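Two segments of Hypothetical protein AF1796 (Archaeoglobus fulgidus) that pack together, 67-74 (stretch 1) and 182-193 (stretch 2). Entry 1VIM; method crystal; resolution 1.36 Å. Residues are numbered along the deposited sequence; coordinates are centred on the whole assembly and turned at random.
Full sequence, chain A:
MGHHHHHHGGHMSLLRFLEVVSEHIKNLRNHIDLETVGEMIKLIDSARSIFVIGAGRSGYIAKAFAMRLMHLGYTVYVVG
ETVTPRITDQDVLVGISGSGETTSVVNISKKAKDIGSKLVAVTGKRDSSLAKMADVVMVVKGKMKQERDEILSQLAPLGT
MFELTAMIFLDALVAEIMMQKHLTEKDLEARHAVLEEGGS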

# COMPACT_ATOMS: atom_id res chain seq x y z
N MET A 67 -13.42 2.47 -1.76
CA MET A 67 -13.47 2.20 -3.18
C MET A 67 -14.93 2.23 -3.66
O MET A 67 -15.25 2.83 -4.68
CB MET A 67 -12.83 0.85 -3.48
CG MET A 67 -12.83 0.54 -4.99
SD MET A 67 -12.24 -1.07 -5.43
CE MET A 67 -10.45 -0.90 -5.19
N ARG A 68 -15.84 1.62 -2.91
CA ARG A 68 -17.26 1.66 -3.28
C ARG A 68 -17.84 3.06 -3.20
O ARG A 68 -18.67 3.43 -4.06
CB ARG A 68 -18.07 0.74 -2.37
CG ARG A 68 -18.12 -0.63 -2.86
CD ARG A 68 -19.06 -0.84 -4.12
NE ARG A 68 -18.99 -2.26 -4.33
CZ ARG A 68 -18.07 -2.87 -5.02
NH1 ARG A 68 -17.20 -2.16 -5.76
NH2 ARG A 68 -18.03 -4.20 -5.02
N LEU A 69 -17.48 3.85 -2.20
CA LEU A 69 -17.95 5.24 -2.16
C LEU A 69 -17.48 5.97 -3.41
O LEU A 69 -18.22 6.79 -3.96
CB LEU A 69 -17.49 5.97 -0.89
CG LEU A 69 -18.13 5.53 0.43
CD1 LEU A 69 -17.48 6.30 1.56
CD2 LEU A 69 -19.65 5.71 0.42
N MET A 70 -16.26 5.69 -3.87
CA MET A 70 -15.78 6.30 -5.11
C MET A 70 -16.67 5.85 -6.28
O MET A 70 -17.09 6.67 -7.11
CB MET A 70 -14.29 5.99 -5.31
CG MET A 70 -13.72 6.58 -6.63
SD MET A 70 -13.99 5.58 -8.09
CE MET A 70 -12.89 4.13 -7.72
N HIS A 71 -17.00 4.57 -6.33
CA HIS A 71 -17.90 4.06 -7.37
C HIS A 71 -19.25 4.76 -7.38
O HIS A 71 -19.81 4.94 -8.46
CB HIS A 71 -18.12 2.54 -7.24
CG HIS A 71 -16.86 1.75 -7.42
ND1 HIS A 71 -16.71 0.46 -6.96
CD2 HIS A 71 -15.67 2.06 -8.02
CE1 HIS A 71 -15.49 0.02 -7.25
NE2 HIS A 71 -14.84 0.98 -7.88
N LEU A 72 -19.74 5.13 -6.20
CA LEU A 72 -21.03 5.82 -6.05
C LEU A 72 -20.96 7.30 -6.41
O LEU A 72 -22.01 7.98 -6.45
CB LEU A 72 -21.54 5.66 -4.61
CG LEU A 72 -21.87 4.23 -4.17
CD1 LEU A 72 -22.19 4.22 -2.68
CD2 LEU A 72 -23.03 3.71 -4.94
N GLY A 73 -19.75 7.81 -6.64
CA GLY A 73 -19.56 9.19 -7.08
C GLY A 73 -19.18 10.16 -5.98
O GLY A 73 -19.12 11.37 -6.24
N TYR A 74 -18.86 9.66 -4.79
CA TYR A 74 -18.38 10.55 -3.73
C TYR A 74 -16.92 10.92 -3.93
O TYR A 74 -16.15 10.18 -4.57
CB TYR A 74 -18.53 9.92 -2.34
CG TYR A 74 -19.96 9.71 -1.90
CD1 TYR A 74 -20.70 10.77 -1.40
CD2 TYR A 74 -20.58 8.47 -2.00
CE1 TYR A 74 -22.03 10.60 -1.01
CE2 TYR A 74 -21.90 8.28 -1.60
CZ TYR A 74 -22.61 9.35 -1.11
OH TYR A 74 -23.92 9.17 -0.70
N HIS A 182 -30.82 6.25 -6.67
CA HIS A 182 -31.25 5.61 -7.91
C HIS A 182 -30.08 5.26 -8.82
O HIS A 182 -30.09 5.50 -10.02
CB HIS A 182 -32.29 6.49 -8.64
CG HIS A 182 -33.42 6.90 -7.76
ND1 HIS A 182 -33.48 8.13 -7.14
CD2 HIS A 182 -34.53 6.23 -7.35
CE1 HIS A 182 -34.58 8.22 -6.41
NE2 HIS A 182 -35.23 7.07 -6.52
N LEU A 183 -29.04 4.70 -8.20
CA LEU A 183 -27.87 4.25 -8.91
C LEU A 183 -27.98 2.77 -9.17
O LEU A 183 -28.55 2.04 -8.36
CB LEU A 183 -26.60 4.53 -8.10
CG LEU A 183 -26.27 6.01 -7.89
CD1 LEU A 183 -25.16 6.14 -6.83
CD2 LEU A 183 -25.83 6.62 -9.21
N THR A 184 -27.46 2.33 -10.31
CA THR A 184 -27.48 0.93 -10.70
C THR A 184 -26.06 0.41 -10.77
O THR A 184 -25.10 1.18 -10.74
CB THR A 184 -28.13 0.75 -12.08
OG1 THR A 184 -27.29 1.36 -13.08
CG2 THR A 184 -29.46 1.51 -12.17
N GLU A 185 -25.92 -0.90 -10.92
CA GLU A 185 -24.63 -1.49 -11.20
C GLU A 185 -23.90 -0.82 -12.36
O GLU A 185 -22.69 -0.60 -12.30
CB GLU A 185 -24.77 -2.96 -11.47
CG GLU A 185 -23.44 -3.66 -11.62
CD GLU A 185 -23.56 -5.14 -11.80
OE1 GLU A 185 -24.30 -5.59 -12.72
OE2 GLU A 185 -22.88 -5.87 -11.04
N LYS A 186 -24.63 -0.47 -13.42
CA LYS A 186 -23.98 0.12 -14.58
C LYS A 186 -23.34 1.47 -14.26
O LYS A 186 -22.29 1.81 -14.81
CB LYS A 186 -24.97 0.25 -15.74
CG LYS A 186 -25.11 -1.05 -16.52
N ASP A 187 -23.95 2.20 -13.33
CA ASP A 187 -23.39 3.49 -12.88
C ASP A 187 -22.05 3.31 -12.18
O ASP A 187 -21.13 4.09 -12.38
CB ASP A 187 -24.34 4.23 -11.96
CG ASP A 187 -25.65 4.60 -12.64
OD1 ASP A 187 -25.63 5.06 -13.82
OD2 ASP A 187 -26.74 4.46 -12.06
N LEU A 188 -21.96 2.28 -11.34
CA LEU A 188 -20.72 1.98 -10.61
C LEU A 188 -19.66 1.50 -11.59
O LEU A 188 -18.47 1.89 -11.50
CB LEU A 188 -21.00 0.93 -9.54
CG LEU A 188 -21.58 1.48 -8.23
CD1 LEU A 188 -23.01 2.07 -8.34
CD2 LEU A 188 -21.49 0.41 -7.14
N GLU A 189 -20.09 0.67 -12.54
CA GLU A 189 -19.18 0.12 -13.54
C GLU A 189 -18.47 1.22 -14.32
O GLU A 189 -17.30 1.08 -14.68
CB GLU A 189 -19.96 -0.80 -14.47
CG GLU A 189 -19.16 -1.88 -15.18
CD GLU A 189 -20.08 -2.83 -15.94
OE1 GLU A 189 -21.14 -2.38 -16.42
OE2 GLU A 189 -19.76 -4.04 -16.03
N ALA A 190 -19.15 2.34 -14.55
CA ALA A 190 -18.56 3.44 -15.30
C ALA A 190 -17.39 4.10 -14.59
O ALA A 190 -16.52 4.69 -15.24
CB ALA A 190 -19.63 4.49 -15.68
N ARG A 191 -17.36 4.00 -13.26
CA ARG A 191 -16.30 4.61 -12.45
C ARG A 191 -15.22 3.63 -12.01
O ARG A 191 -14.15 4.06 -11.57
CB ARG A 191 -16.90 5.26 -11.20
CG ARG A 191 -17.87 6.40 -11.48
CD ARG A 191 -18.14 7.27 -10.25
NE ARG A 191 -19.16 8.28 -10.49
CZ ARG A 191 -20.47 8.12 -10.30
NH1 ARG A 191 -20.98 6.95 -9.88
NH2 ARG A 191 -21.29 9.13 -10.53
N HIS A 192 -15.47 2.33 -12.08
CA HIS A 192 -14.47 1.42 -11.52
C HIS A 192 -13.20 1.32 -12.35
O HIS A 192 -13.21 1.43 -13.59
CB HIS A 192 -15.11 0.08 -11.15
CG HIS A 192 -15.30 -0.86 -12.29
ND1 HIS A 192 -15.28 -0.47 -13.61
CD2 HIS A 192 -15.57 -2.19 -12.30
CE1 HIS A 192 -15.50 -1.52 -14.38
NE2 HIS A 192 -15.67 -2.57 -13.61
N ALA A 193 -12.08 1.15 -11.65
CA ALA A 193 -10.78 1.02 -12.30
C ALA A 193 -10.73 -0.24 -13.14
O ALA A 193 -11.27 -1.27 -12.76
CB ALA A 193 -9.68 0.96 -11.24
O HOH W 1 -12.22 0.69 -8.80

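His-71, Arg-191 and Leu-188 cover the most surface where two helices cross, their axes 9.2 Å apart at closest approach and 107° between their directions. The backbones come nearest at His-71 and Leu-188, CA to CA 4.8 Å. His-71, buried, lays its CB 3.8 Å from Leu-188 CG, and its ring reaches on until NE2 lies 3.4 Å from His-192 CB. Both ring nitrogens are engaged: His-71 ND1 accepts from Arg-68 NH1 at 2.9 Å, while His-71 NE2 is 2.8 Å from the oxygen of a water, which accepts from Ala-193 N at 2.9 Å, so the water bridges the stretches. The CA-to-CB bond of Arg-191 points toward the first stretch, chi2 and chi3, both t, extend the chain, and its NH1 donates to His-71 O at 2.7 Å, a carbonyl lying near the guanidinium plane. One face of the guanidinium is covered by Gly-73 CA, 3.5 Å from Arg-191 CZ. Gly-73, with positive phi in a Schellman turn, suits this place doubly: a CB would clash with Arg-191 NH2 and jam against the preceding carbonyl. Beside this polar contact, Leu-72 CD2 meets Leu-188 CD1 at 3.8 Å and Leu-183 CD1 at 3.7 Å, branched apolar side chains forming a greasy patch that needs no polar partner.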